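Local coordinates for histidine phosphotransfer protein (Medicago truncatula, PDB 4G78), which probably relays phosphoryl groups from cytokinin sensor histidine kinases to response regulators through a histidine of its helical phosphotransfer domain, at residues H8-D13 against F135-E140; R12-A17 against K128-Y133; H78-K83 against T100-C105; G84-A87 against R93-N96. All coordinates share one frame; numbering follows the deposited sequence.

Contact 1 (H8-D13 against F135-E140); sequences HRKLRD and FKLQQE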
loop_
_atom_site.group_PDB
_atom_site.type_symbol
_atom_site.label_atom_id
_atom_site.label_comp_id
_atom_site.label_asym_id
_atom_site.label_seq_id
_atom_site.Cartn_x
_atom_site.Cartn_y
_atom_site.Cartn_z
ATOM N N HIS A 8 -6.029 10.997 -19.489
ATOM C CA HIS A 8 -7.215 10.756 -18.748
ATOM C C HIS A 8 -7.680 9.303 -18.844
ATOM O O HIS A 8 -8.079 8.690 -17.864
ATOM C CB HIS A 8 -8.343 11.675 -19.162
ATOM C CG HIS A 8 -8.182 13.131 -18.693
ATOM N ND1 HIS A 8 -7.302 13.964 -19.236
ATOM C CD2 HIS A 8 -8.830 13.781 -17.737
ATOM C CE1 HIS A 8 -7.434 15.171 -18.614
ATOM N NE2 HIS A 8 -8.372 15.071 -17.711
ATOM N N ARG A 9 -7.646 8.759 -20.053
ATOM C CA ARG A 9 -8.029 7.372 -20.270
ATOM C C ARG A 9 -7.072 6.440 -19.534
ATOM O O ARG A 9 -7.504 5.485 -18.898
ATOM C CB ARG A 9 -8.062 7.013 -21.755
ATOM C CG ARG A 9 -9.202 7.657 -22.521
ATOM C CD ARG A 9 -9.271 7.106 -23.948
ATOM N NE ARG A 9 -8.514 7.946 -24.859
ATOM C CZ ARG A 9 -7.395 7.603 -25.468
ATOM N NH1 ARG A 9 -6.844 6.417 -25.272
ATOM N NH2 ARG A 9 -6.825 8.480 -26.268
ATOM N N LYS A 10 -5.776 6.706 -19.617
ATOM C CA LYS A 10 -4.811 5.832 -18.954
ATOM C C LYS A 10 -5.016 5.863 -17.445
ATOM O O LYS A 10 -4.935 4.823 -16.773
ATOM C CB LYS A 10 -3.386 6.168 -19.339
ATOM C CG LYS A 10 -2.348 5.242 -18.717
ATOM C CD LYS A 10 -2.393 3.802 -19.068
ATOM C CE LYS A 10 -2.030 3.522 -20.489
ATOM N NZ LYS A 10 -0.596 3.764 -20.738
ATOM N N LEU A 11 -5.233 7.054 -16.881
ATOM C CA LEU A 11 -5.430 7.153 -15.453
ATOM C C LEU A 11 -6.639 6.356 -15.025
ATOM O O LEU A 11 -6.586 5.558 -14.063
ATOM C CB LEU A 11 -5.536 8.611 -15.046
ATOM C CG LEU A 11 -5.843 8.880 -13.577
ATOM C CD1 LEU A 11 -4.856 8.190 -12.647
ATOM C CD2 LEU A 11 -5.887 10.350 -13.347
ATOM N N ARG A 12 -7.786 6.544 -15.721
ATOM C CA ARG A 12 -8.982 5.813 -15.322
ATOM C C ARG A 12 -8.748 4.303 -15.504
ATOM O O ARG A 12 -9.221 3.512 -14.662
ATOM C CB ARG A 12 -10.190 6.275 -16.158
ATOM C CG ARG A 12 -10.669 7.656 -15.815
ATOM C CD ARG A 12 -11.994 8.004 -16.501
ATOM N NE ARG A 12 -11.929 8.057 -17.900
ATOM C CZ ARG A 12 -11.743 9.110 -18.693
ATOM N NH1 ARG A 12 -11.533 10.315 -18.190
ATOM N NH2 ARG A 12 -11.715 8.936 -20.008
ATOM N N ASP A 13 -8.116 3.892 -16.577
ATOM C CA ASP A 13 -7.914 2.475 -16.867
ATOM C C ASP A 13 -6.976 1.829 -15.827
ATOM O O ASP A 13 -7.224 0.738 -15.331
ATOM C CB ASP A 13 -7.351 2.277 -18.254
ATOM C CG ASP A 13 -8.361 2.557 -19.375
ATOM O OD1 ASP A 13 -9.558 2.548 -19.095
ATOM O OD2 ASP A 13 -7.871 2.750 -20.522
ATOM N N PHE A 135 -0.157 8.541 -9.583
ATOM C CA PHE A 135 0.114 9.904 -9.197
ATOM C C PHE A 135 0.864 10.664 -10.286
ATOM O O PHE A 135 0.633 11.860 -10.492
ATOM C CB PHE A 135 0.912 9.918 -7.886
ATOM C CG PHE A 135 0.192 9.273 -6.715
ATOM C CD1 PHE A 135 -1.185 9.181 -6.638
ATOM C CD2 PHE A 135 0.960 8.788 -5.653
ATOM C CE1 PHE A 135 -1.834 8.649 -5.528
ATOM C CE2 PHE A 135 0.309 8.236 -4.526
ATOM C CZ PHE A 135 -1.065 8.168 -4.499
ATOM N N LYS A 136 1.748 9.966 -11.033
ATOM C CA LYS A 136 2.436 10.606 -12.167
ATOM C C LYS A 136 1.421 11.111 -13.170
ATOM O O LYS A 136 1.508 12.244 -13.654
ATOM C CB LYS A 136 3.381 9.558 -12.834
ATOM C CG LYS A 136 4.127 10.110 -14.102
ATOM C CD LYS A 136 4.952 8.985 -14.757
ATOM C CE LYS A 136 5.860 9.413 -15.830
ATOM N NZ LYS A 136 5.222 9.742 -17.088
ATOM N N LEU A 137 0.461 10.263 -13.522
ATOM C CA LEU A 137 -0.545 10.654 -14.501
ATOM C C LEU A 137 -1.384 11.820 -13.967
ATOM O O LEU A 137 -1.689 12.763 -14.708
ATOM C CB LEU A 137 -1.453 9.463 -14.811
ATOM C CG LEU A 137 -0.731 8.273 -15.510
ATOM C CD1 LEU A 137 -1.625 7.043 -15.444
ATOM C CD2 LEU A 137 -0.377 8.646 -16.953
ATOM N N GLN A 138 -1.786 11.766 -12.696
ATOM C CA GLN A 138 -2.579 12.849 -12.118
ATOM C C GLN A 138 -1.828 14.153 -12.194
ATOM O O GLN A 138 -2.408 15.219 -12.503
ATOM C CB GLN A 138 -2.870 12.619 -10.639
ATOM C CG GLN A 138 -3.893 11.559 -10.489
ATOM C CD GLN A 138 -4.273 11.192 -9.090
ATOM O OE1 GLN A 138 -5.272 10.467 -8.878
ATOM N NE2 GLN A 138 -3.504 11.558 -8.122
ATOM N N GLN A 139 -0.544 14.136 -11.896
ATOM C CA GLN A 139 0.292 15.324 -11.915
ATOM C C GLN A 139 0.415 15.917 -13.335
ATOM O O GLN A 139 0.442 17.088 -13.529
ATOM C CB GLN A 139 1.629 15.059 -11.263
ATOM C CG GLN A 139 1.452 14.839 -9.740
ATOM C CD GLN A 139 0.715 15.893 -9.003
ATOM O OE1 GLN A 139 0.811 17.082 -9.129
ATOM N NE2 GLN A 139 -0.139 15.200 -8.232
ATOM N N GLU A 140 0.556 14.988 -14.319
ATOM C CA GLU A 140 0.657 15.452 -15.699
ATOM C C GLU A 140 -0.655 16.112 -16.151
ATOM O O GLU A 140 -0.634 17.108 -16.876
ATOM C CB GLU A 140 1.039 14.310 -16.615
ATOM C CG GLU A 140 2.461 13.855 -16.407
ATOM C CD GLU A 140 2.847 12.649 -17.210
ATOM O OE1 GLU A 140 2.042 12.137 -17.984
ATOM O OE2 GLU A 140 4.051 12.228 -17.050
#

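Contact 2 (R12-A17 against K128-Y133); sequences RDHEAA and KNNLKY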
loop_
_atom_site.group_PDB
_atom_site.type_symbol
_atom_site.label_atom_id
_atom_site.label_comp_id
_atom_site.label_asym_id
_atom_site.label_seq_id
_atom_site.Cartn_x
_atom_site.Cartn_y
_atom_site.Cartn_z
ATOM N N ARG A 12 -7.786 6.544 -15.721
ATOM C CA ARG A 12 -8.982 5.813 -15.322
ATOM C C ARG A 12 -8.748 4.303 -15.504
ATOM O O ARG A 12 -9.221 3.512 -14.662
ATOM C CB ARG A 12 -10.190 6.275 -16.158
ATOM C CG ARG A 12 -10.669 7.656 -15.815
ATOM C CD ARG A 12 -11.994 8.004 -16.501
ATOM N NE ARG A 12 -11.929 8.057 -17.900
ATOM C CZ ARG A 12 -11.743 9.110 -18.693
ATOM N NH1 ARG A 12 -11.533 10.315 -18.190
ATOM N NH2 ARG A 12 -11.715 8.936 -20.008
ATOM N N ASP A 13 -8.116 3.892 -16.577
ATOM C CA ASP A 13 -7.914 2.475 -16.867
ATOM C C ASP A 13 -6.976 1.829 -15.827
ATOM O O ASP A 13 -7.224 0.738 -15.331
ATOM C CB ASP A 13 -7.351 2.277 -18.254
ATOM C CG ASP A 13 -8.361 2.557 -19.375
ATOM O OD1 ASP A 13 -9.558 2.548 -19.095
ATOM O OD2 ASP A 13 -7.871 2.750 -20.522
ATOM N N HIS A 14 -5.875 2.542 -15.525
ATOM C CA HIS A 14 -4.893 2.010 -14.564
ATOM C C HIS A 14 -5.502 1.901 -13.166
ATOM O O HIS A 14 -5.324 0.913 -12.475
ATOM C CB HIS A 14 -3.712 2.971 -14.609
ATOM C CG HIS A 14 -2.684 2.581 -13.554
ATOM N ND1 HIS A 14 -1.954 1.432 -13.611
ATOM C CD2 HIS A 14 -2.302 3.230 -12.429
ATOM C CE1 HIS A 14 -1.172 1.342 -12.551
ATOM N NE2 HIS A 14 -1.330 2.429 -11.817
ATOM N N GLU A 15 -6.186 2.972 -12.777
ATOM C CA GLU A 15 -6.839 2.876 -11.422
ATOM C C GLU A 15 -7.861 1.761 -11.389
ATOM O O GLU A 15 -7.901 1.023 -10.408
ATOM C CB GLU A 15 -7.471 4.214 -11.111
ATOM C CG GLU A 15 -8.058 4.321 -9.738
ATOM C CD GLU A 15 -8.640 5.717 -9.550
ATOM O OE1 GLU A 15 -7.868 6.611 -9.272
ATOM O OE2 GLU A 15 -9.829 5.937 -9.813
ATOM N N ALA A 16 -8.703 1.663 -12.421
ATOM C CA ALA A 16 -9.693 0.597 -12.421
ATOM C C ALA A 16 -9.010 -0.785 -12.379
ATOM O O ALA A 16 -9.534 -1.701 -11.741
ATOM C CB ALA A 16 -10.602 0.707 -13.636
ATOM N N ALA A 17 -7.898 -0.927 -13.084
ATOM C CA ALA A 17 -7.168 -2.207 -13.066
ATOM C C ALA A 17 -6.657 -2.504 -11.665
ATOM O O ALA A 17 -6.676 -3.661 -11.224
ATOM C CB ALA A 17 -6.039 -2.170 -14.067
ATOM N N LYS A 128 3.202 0.189 -4.289
ATOM C CA LYS A 128 3.864 1.499 -4.346
ATOM C C LYS A 128 4.144 1.873 -5.789
ATOM O O LYS A 128 3.907 3.014 -6.212
ATOM C CB LYS A 128 5.138 1.473 -3.514
ATOM C CG LYS A 128 5.852 2.800 -3.531
ATOM C CD LYS A 128 7.019 2.883 -2.620
ATOM C CE LYS A 128 7.632 4.239 -2.506
ATOM N NZ LYS A 128 8.940 4.230 -1.837
ATOM N N ASN A 129 4.681 0.935 -6.585
ATOM C CA ASN A 129 5.001 1.269 -7.994
ATOM C C ASN A 129 3.719 1.607 -8.779
ATOM O O ASN A 129 3.734 2.570 -9.585
ATOM C CB ASN A 129 5.740 0.168 -8.620
ATOM C CG ASN A 129 7.182 0.127 -8.064
ATOM O OD1 ASN A 129 7.733 1.090 -7.529
ATOM N ND2 ASN A 129 7.733 -1.012 -8.225
ATOM N N ASN A 130 2.668 0.884 -8.551
ATOM C CA ASN A 130 1.398 1.157 -9.269
ATOM C C ASN A 130 0.810 2.501 -8.805
ATOM O O ASN A 130 0.293 3.255 -9.657
ATOM C CB ASN A 130 0.444 0.018 -9.120
ATOM C CG ASN A 130 0.700 -1.126 -10.084
ATOM O OD1 ASN A 130 0.615 -0.942 -11.284
ATOM N ND2 ASN A 130 1.060 -2.271 -9.627
ATOM N N LEU A 131 0.843 2.825 -7.527
ATOM C CA LEU A 131 0.371 4.108 -7.068
ATOM C C LEU A 131 1.210 5.241 -7.573
ATOM O O LEU A 131 0.694 6.298 -7.954
ATOM C CB LEU A 131 0.317 4.191 -5.529
ATOM C CG LEU A 131 -0.842 3.426 -4.913
ATOM C CD1 LEU A 131 -0.674 3.443 -3.390
ATOM C CD2 LEU A 131 -2.186 3.972 -5.385
ATOM N N LYS A 132 2.538 5.092 -7.612
ATOM C CA LYS A 132 3.396 6.138 -8.144
ATOM C C LYS A 132 3.012 6.446 -9.577
ATOM O O LYS A 132 3.069 7.604 -10.013
ATOM C CB LYS A 132 4.877 5.748 -8.005
ATOM C CG LYS A 132 5.436 6.006 -6.603
ATOM C CD LYS A 132 6.967 5.872 -6.535
ATOM C CE LYS A 132 7.563 7.180 -6.024
ATOM N NZ LYS A 132 8.513 6.936 -4.864
ATOM N N TYR A 133 2.662 5.442 -10.355
ATOM C CA TYR A 133 2.202 5.678 -11.745
ATOM C C TYR A 133 0.903 6.431 -11.782
ATOM O O TYR A 133 0.744 7.394 -12.554
ATOM C CB TYR A 133 2.146 4.338 -12.458
ATOM C CG TYR A 133 1.789 4.467 -13.924
ATOM C CD1 TYR A 133 2.543 5.290 -14.782
ATOM C CD2 TYR A 133 0.755 3.771 -14.496
ATOM C CE1 TYR A 133 2.209 5.397 -16.119
ATOM C CE2 TYR A 133 0.476 3.877 -15.846
ATOM C CZ TYR A 133 1.216 4.714 -16.655
ATOM O OH TYR A 133 0.888 4.782 -17.984
#

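Contact 3 (H78-K83 against T100-C105); sequences HAHQQK and TFRNFC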
loop_
_atom_site.group_PDB
_atom_site.type_symbol
_atom_site.label_atom_id
_atom_site.label_comp_id
_atom_site.label_asym_id
_atom_site.label_seq_id
_atom_site.Cartn_x
_atom_site.Cartn_y
_atom_site.Cartn_z
ATOM N N HIS A 78 4.351 -6.314 14.676
ATOM C CA HIS A 78 4.644 -5.546 13.463
ATOM C C HIS A 78 3.599 -5.833 12.381
ATOM O O HIS A 78 3.134 -4.949 11.695
ATOM C CB HIS A 78 6.054 -5.826 12.915
ATOM C CG HIS A 78 7.188 -5.326 13.668
ATOM N ND1 HIS A 78 7.293 -4.024 14.104
ATOM C CD2 HIS A 78 8.381 -5.956 13.992
ATOM C CE1 HIS A 78 8.485 -3.900 14.753
ATOM N NE2 HIS A 78 9.148 -5.092 14.714
ATOM N N ALA A 79 3.283 -7.108 12.195
ATOM C CA ALA A 79 2.303 -7.489 11.157
ATOM C C ALA A 79 0.946 -6.843 11.470
ATOM O O ALA A 79 0.277 -6.366 10.552
ATOM C CB ALA A 79 2.170 -8.975 11.053
ATOM N N HIS A 80 0.531 -6.819 12.746
ATOM C CA HIS A 80 -0.703 -6.214 13.123
ATOM C C HIS A 80 -0.703 -4.739 12.892
ATOM O O HIS A 80 -1.691 -4.132 12.399
ATOM C CB HIS A 80 -0.971 -6.525 14.617
ATOM C CG HIS A 80 -2.243 -5.980 15.147
ATOM N ND1 HIS A 80 -2.460 -4.817 15.949
ATOM C CD2 HIS A 80 -3.463 -6.524 14.903
ATOM C CE1 HIS A 80 -3.759 -4.725 16.105
ATOM N NE2 HIS A 80 -4.425 -5.746 15.463
ATOM N N GLN A 81 0.389 -4.054 13.216
ATOM C CA GLN A 81 0.512 -2.631 12.955
ATOM C C GLN A 81 0.405 -2.362 11.469
ATOM O O GLN A 81 -0.289 -1.436 11.031
ATOM C CB GLN A 81 1.759 -2.042 13.573
ATOM C CG GLN A 81 2.101 -0.608 13.143
ATOM C CD GLN A 81 1.171 0.388 13.790
ATOM O OE1 GLN A 81 0.663 0.200 14.913
ATOM N NE2 GLN A 81 0.974 1.534 13.067
ATOM N N GLN A 82 1.143 -3.128 10.646
ATOM C CA GLN A 82 1.071 -2.922 9.195
ATOM C C GLN A 82 -0.305 -3.219 8.662
ATOM O O GLN A 82 -0.751 -2.570 7.700
ATOM C CB GLN A 82 2.147 -3.751 8.502
ATOM C CG GLN A 82 2.256 -3.462 7.018
ATOM C CD GLN A 82 2.673 -2.063 6.701
ATOM O OE1 GLN A 82 3.502 -1.467 7.401
ATOM N NE2 GLN A 82 2.138 -1.460 5.625
ATOM N N LYS A 83 -1.011 -4.177 9.223
ATOM C CA LYS A 83 -2.366 -4.472 8.769
ATOM C C LYS A 83 -3.242 -3.235 8.915
ATOM O O LYS A 83 -3.971 -2.866 7.997
ATOM C CB LYS A 83 -2.934 -5.633 9.581
ATOM C CG LYS A 83 -4.241 -6.155 9.007
ATOM C CD LYS A 83 -4.926 -7.063 10.000
ATOM C CE LYS A 83 -4.280 -8.354 10.251
ATOM N NZ LYS A 83 -5.244 -9.287 10.939
ATOM N N THR A 100 -1.763 -12.996 7.476
ATOM C CA THR A 100 -1.226 -14.348 7.442
ATOM C C THR A 100 -0.138 -14.630 8.453
ATOM O O THR A 100 0.187 -15.814 8.640
ATOM C CB THR A 100 -0.790 -14.716 6.063
ATOM O OG1 THR A 100 0.418 -13.960 5.705
ATOM C CG2 THR A 100 -1.805 -14.560 4.980
ATOM N N PHE A 101 0.465 -13.638 9.105
ATOM C CA PHE A 101 1.590 -13.872 9.968
ATOM C C PHE A 101 1.157 -14.491 11.269
ATOM O O PHE A 101 1.941 -15.301 11.834
ATOM C CB PHE A 101 2.270 -12.534 10.347
ATOM C CG PHE A 101 3.187 -12.008 9.270
ATOM C CD1 PHE A 101 4.534 -12.294 9.327
ATOM C CD2 PHE A 101 2.666 -11.255 8.222
ATOM C CE1 PHE A 101 5.381 -11.735 8.313
ATOM C CE2 PHE A 101 3.499 -10.688 7.295
ATOM C CZ PHE A 101 4.825 -10.906 7.359
ATOM N N ARG A 102 0.014 -14.168 11.833
ATOM C CA ARG A 102 -0.282 -14.502 13.235
ATOM C C ARG A 102 -0.168 -16.003 13.435
ATOM O O ARG A 102 0.408 -16.450 14.428
ATOM C CB ARG A 102 -1.678 -13.981 13.572
ATOM C CG ARG A 102 -2.028 -13.974 15.055
ATOM C CD ARG A 102 -3.060 -12.880 15.335
ATOM N NE ARG A 102 -2.537 -11.830 16.185
ATOM C CZ ARG A 102 -2.515 -10.537 15.926
ATOM N NH1 ARG A 102 -2.991 -10.053 14.786
ATOM N NH2 ARG A 102 -2.002 -9.695 16.820
ATOM N N ASN A 103 -0.782 -16.660 12.499
ATOM C CA ASN A 103 -0.745 -18.140 12.674
ATOM C C ASN A 103 0.695 -18.611 12.834
ATOM O O ASN A 103 0.989 -19.471 13.686
ATOM C CB ASN A 103 -1.441 -18.695 11.423
ATOM C CG ASN A 103 -1.679 -20.188 11.386
ATOM O OD1 ASN A 103 -1.062 -20.998 12.084
ATOM N ND2 ASN A 103 -2.619 -20.610 10.559
ATOM N N PHE A 104 1.649 -18.261 12.049
ATOM C CA PHE A 104 3.035 -18.698 12.130
ATOM C C PHE A 104 3.769 -18.151 13.349
ATOM O O PHE A 104 4.610 -18.855 13.867
ATOM C CB PHE A 104 3.665 -18.259 10.880
ATOM C CG PHE A 104 3.176 -19.017 9.648
ATOM C CD1 PHE A 104 3.292 -20.376 9.553
ATOM C CD2 PHE A 104 2.592 -18.290 8.625
ATOM C CE1 PHE A 104 2.933 -21.082 8.401
ATOM C CE2 PHE A 104 2.269 -18.973 7.473
ATOM C CZ PHE A 104 2.357 -20.346 7.360
ATOM N N CYS A 105 3.417 -16.948 13.731
ATOM C CA CYS A 105 4.035 -16.375 14.920
ATOM C C CYS A 105 3.611 -17.180 16.135
ATOM O O CYS A 105 4.445 -17.512 16.988
ATOM C CB CYS A 105 3.662 -14.904 15.094
ATOM S SG CYS A 105 4.419 -13.857 13.892
HETATM O O HOH W 1 -4.000 -11.335 12.006
#

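Contact 4 (G84-A87 against R93-N96); sequences GSSA and RVKN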
loop_
_atom_site.group_PDB
_atom_site.type_symbol
_atom_site.label_atom_id
_atom_site.label_comp_id
_atom_site.label_asym_id
_atom_site.label_seq_id
_atom_site.Cartn_x
_atom_site.Cartn_y
_atom_site.Cartn_z
ATOM N N GLY A 84 -3.206 -2.599 10.106
ATOM C CA GLY A 84 -4.050 -1.452 10.341
ATOM C C GLY A 84 -3.629 -0.252 9.479
ATOM O O GLY A 84 -4.470 0.505 8.994
ATOM N N SER A 85 -2.339 -0.074 9.284
ATOM C CA SER A 85 -1.855 1.002 8.444
ATOM C C SER A 85 -2.347 0.801 6.998
ATOM O O SER A 85 -2.808 1.727 6.328
ATOM C CB SER A 85 -0.337 1.010 8.498
ATOM O OG SER A 85 0.266 1.931 7.687
ATOM N N SER A 86 -2.258 -0.441 6.521
ATOM C CA SER A 86 -2.705 -0.779 5.174
ATOM C C SER A 86 -4.180 -0.566 5.012
ATOM O O SER A 86 -4.664 -0.064 4.005
ATOM C CB SER A 86 -2.280 -2.209 4.874
ATOM O OG SER A 86 -0.899 -2.402 4.957
ATOM N N ALA A 87 -4.964 -0.970 6.033
ATOM C CA ALA A 87 -6.386 -0.727 6.022
ATOM C C ALA A 87 -6.705 0.750 5.990
ATOM O O ALA A 87 -7.734 1.129 5.341
ATOM C CB ALA A 87 -7.037 -1.322 7.263
ATOM N N ARG A 93 -4.408 -5.875 -0.834
ATOM C CA ARG A 93 -3.532 -7.047 -0.910
ATOM C C ARG A 93 -2.476 -7.004 0.161
ATOM O O ARG A 93 -2.125 -8.042 0.755
ATOM C CB ARG A 93 -2.976 -7.238 -2.310
ATOM C CG ARG A 93 -3.928 -7.950 -3.253
ATOM C CD ARG A 93 -3.634 -7.732 -4.718
ATOM N NE ARG A 93 -2.341 -8.289 -5.110
ATOM C CZ ARG A 93 -2.010 -8.547 -6.383
ATOM N NH1 ARG A 93 -2.884 -8.399 -7.347
ATOM N NH2 ARG A 93 -0.779 -8.962 -6.650
ATOM N N VAL A 94 -1.908 -5.826 0.456
ATOM C CA VAL A 94 -0.915 -5.710 1.528
ATOM C C VAL A 94 -1.569 -6.079 2.858
ATOM O O VAL A 94 -1.010 -6.859 3.651
ATOM C CB VAL A 94 -0.287 -4.315 1.540
ATOM C CG1 VAL A 94 0.645 -4.171 2.759
ATOM C CG2 VAL A 94 0.466 -3.992 0.275
ATOM N N LYS A 95 -2.757 -5.521 3.140
ATOM C CA LYS A 95 -3.465 -5.805 4.382
ATOM C C LYS A 95 -3.674 -7.303 4.546
ATOM O O LYS A 95 -3.491 -7.855 5.652
ATOM C CB LYS A 95 -4.813 -5.051 4.368
ATOM C CG LYS A 95 -5.797 -5.512 5.409
ATOM C CD LYS A 95 -7.128 -4.851 5.271
ATOM C CE LYS A 95 -8.290 -5.654 5.714
ATOM N NZ LYS A 95 -8.841 -6.626 4.731
ATOM N N ASN A 96 -4.086 -7.964 3.466
ATOM C CA ASN A 96 -4.437 -9.349 3.603
ATOM C C ASN A 96 -3.200 -10.185 3.836
ATOM O O ASN A 96 -3.230 -11.131 4.644
ATOM C CB ASN A 96 -5.303 -9.740 2.429
ATOM C CG ASN A 96 -6.692 -9.032 2.482
ATOM O OD1 ASN A 96 -7.173 -8.685 3.626
ATOM N ND2 ASN A 96 -7.312 -8.836 1.388
#

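Contact 1 (H8-D13 against F135-E140)
The flat groups stay at the margin, for Gln138, in the conformer described, meets Leu11 through its aliphatic CG, 3.7 Å from Leu11 CD2 and slightly farther from CD1, and not through its amide. The Arg12 guanidinium is turned back on its own helix, with His8 O 3.7 Å above the plane over the centre of one face and Arg9 N on the same side nearer the rim. The contact proper is aliphatic. Leu137 brings CD1 to 3.8 Å from the CA of Leu11, while the two CB atoms face each other at 4.2 Å. On the flank, Lys10 lays its CG against the same Leu137 CD1; the chain then bends at each of its next three torsions, which carries NZ away from Leu137 to Tyr133 OH. Leu11 has CG anti to its backbone N (chi1 176°), which sends both methyls past the Gln138 stem at about a right angle. The axes approach to 9.5 Å with an angle of 149° between their directions, an antiparallel pairing. Leu134 and Ile141, on helix 110-145, extend the apolar strip around Leu11, and that helix also packs on helix 41-66, where Phe135 and Gln138 touch Ile44.

Contact 2 (R12-A17 against K128-Y133)
His14 reaches across to Asn130 and Tyr133, joining helix 6-20 to helix 110-145 next to the four-helix bundle characteristic of histidine phosphotransfer proteins. The first shell is the imidazole itself, described here in one of two modelled conformers. Its NE2 donates to the backbone O of Asn130 at 2.8 Å, and the bond is nearly straight (168° at the hydrogen). The acceptor lies close to the ring plane, whereas the donor sits 32° off the plane of the carbonyl. One face of the imidazole receives the edge of Tyr133: CD2 stands 3.5 Å above the plane over the ring centre, in a T-shaped stack with centroids 4.8 Å apart and planes at 79°. A hydrogen bond at the rim and an aromatic edge on the face together would hold the imidazole's rotation in this conformer.

Torsions on both helices set this up. His14 and Tyr133 each carry CG anti to the backbone N, which swings each ring toward the opposite helix and lets the edge of Tyr133 meet the imidazole. Farther out, Leu134 also touches His14, and Leu131, which takes no direct part, packs on Met18 of helix 6-20 and on Met47 and Phe51 of helix 41-66. The amide of Asn130 is oriented by its own helix, ND2 bonding to Leu126 O, and its OD1 lies 3.2 Å from His14 CE1.

Contact 3 (H78-K83 against T100-C105)
A mixed contact, apolar on its inner side and charged on its outer one, joins helix 72-89 to helix 101-106 in the phosphotransfer domain and includes His80, the predicted phosphorylation site, which carries no phosphate here. On the inner side Ala79 CB points at Phe101 and comes within 3.6 Å of its CB, with ring atoms CG and CD2 barely farther off. The small methyl lets the backbones draw together to 6.5 Å between the CA atoms of Ala79 and Phe101. Beyond the methyl, the Phe101 ring runs on to Ile75, to Met61 of helix 41-66 and to Cys116 of helix 110-145.

On the outer side Arg102 leans over to His80. The edge of its guanidinium approaches the imidazole, NH1 lying 3.6 Å from His80 CD2, and the two planes stand 76° apart. A bend at chi3 (-115°) turns the end of the chain toward helix 72-89, where NH2 forms a salt bridge with Asp76. NH1 shares a water with Lys83: the water accepts from Lys83 NZ at 2.6 Å and from Arg102 NH1 at 3.2 Å, in the guanidinium plane. A leucine in place of Arg102 would probably leave the Asp76 carboxylate without its mate and the water held by Lys83 without its second donor.

Lys83, one turn after His80, and Arg102 thus gather positive groups beside the imidazole, a setting consistent with steadying a phosphoryl group on it.

Contact 4 (G84-A87 against R93-N96)
Ser86 and Lys95 bring the two helical segments within 5.1 Å of each other, measured CA to CA. Segment 84-87 lies near the end of helix 72-89 and segment 93-96 near the start of helix 92-99, and after the short turn between them the chain runs back in roughly the opposite direction. So close an approach is possible because Ser86 is small: its CB rests 3.8 Å from the backbone N of Lys95 and as far from the Lys95 CB.

The Ser86 OG presses on Val94 CG1 at 3.2 Å, a tight fit. Its polar need is met within its own helix, by a hydrogen bond to Gln82 O. Val94 offers CG1 because that methyl is anti to the backbone N (chi1 174°), and its side chain continues to Leu120 and Leu127 of helix 110-145. Toward the surface, the Lys95 stem passes Ala87, CD lying 4.1 Å from Ala87 CB, before a bend at chi4 (-83°) brings NZ back to Asn96 OD1 at 2.9 Å. An alanine at Lys95 would probably cost the Ala87 methyl its contact with the lysine stem and leave the Asn96 amide freer to turn.

Phe50 of helix 41-66 also touches Ser86. Two consecutive antiparallel helices joined by a short turn form a helical hairpin, here a part of the histidine phosphotransfer bundle, and its first helix also carries the predicted phosphohistidine His80.

How the contacts relate
Contacts 1 and 2 follow one another along the same pair, helix 6-20 and helix 110-145, with centres 8 Å apart and a probable hydrogen bond from one to the other. Contact 1 is aliphatic and partly buried; contact 2 lies at the surface and relies on a hydrogen bond and an aromatic edge. Contacts 3 and 4 share helix 72-89, have centres 10 Å apart and touch through Lys83 and Lys95. Both set buried side chains on one flank and partly exposed basic ones on the other, but the charge and bound water of contact 3 lie beside the predicted phosphorylation site. Contacts 1 and 3 sit on opposite sides of the chain's centre, their centres about 34 Å apart.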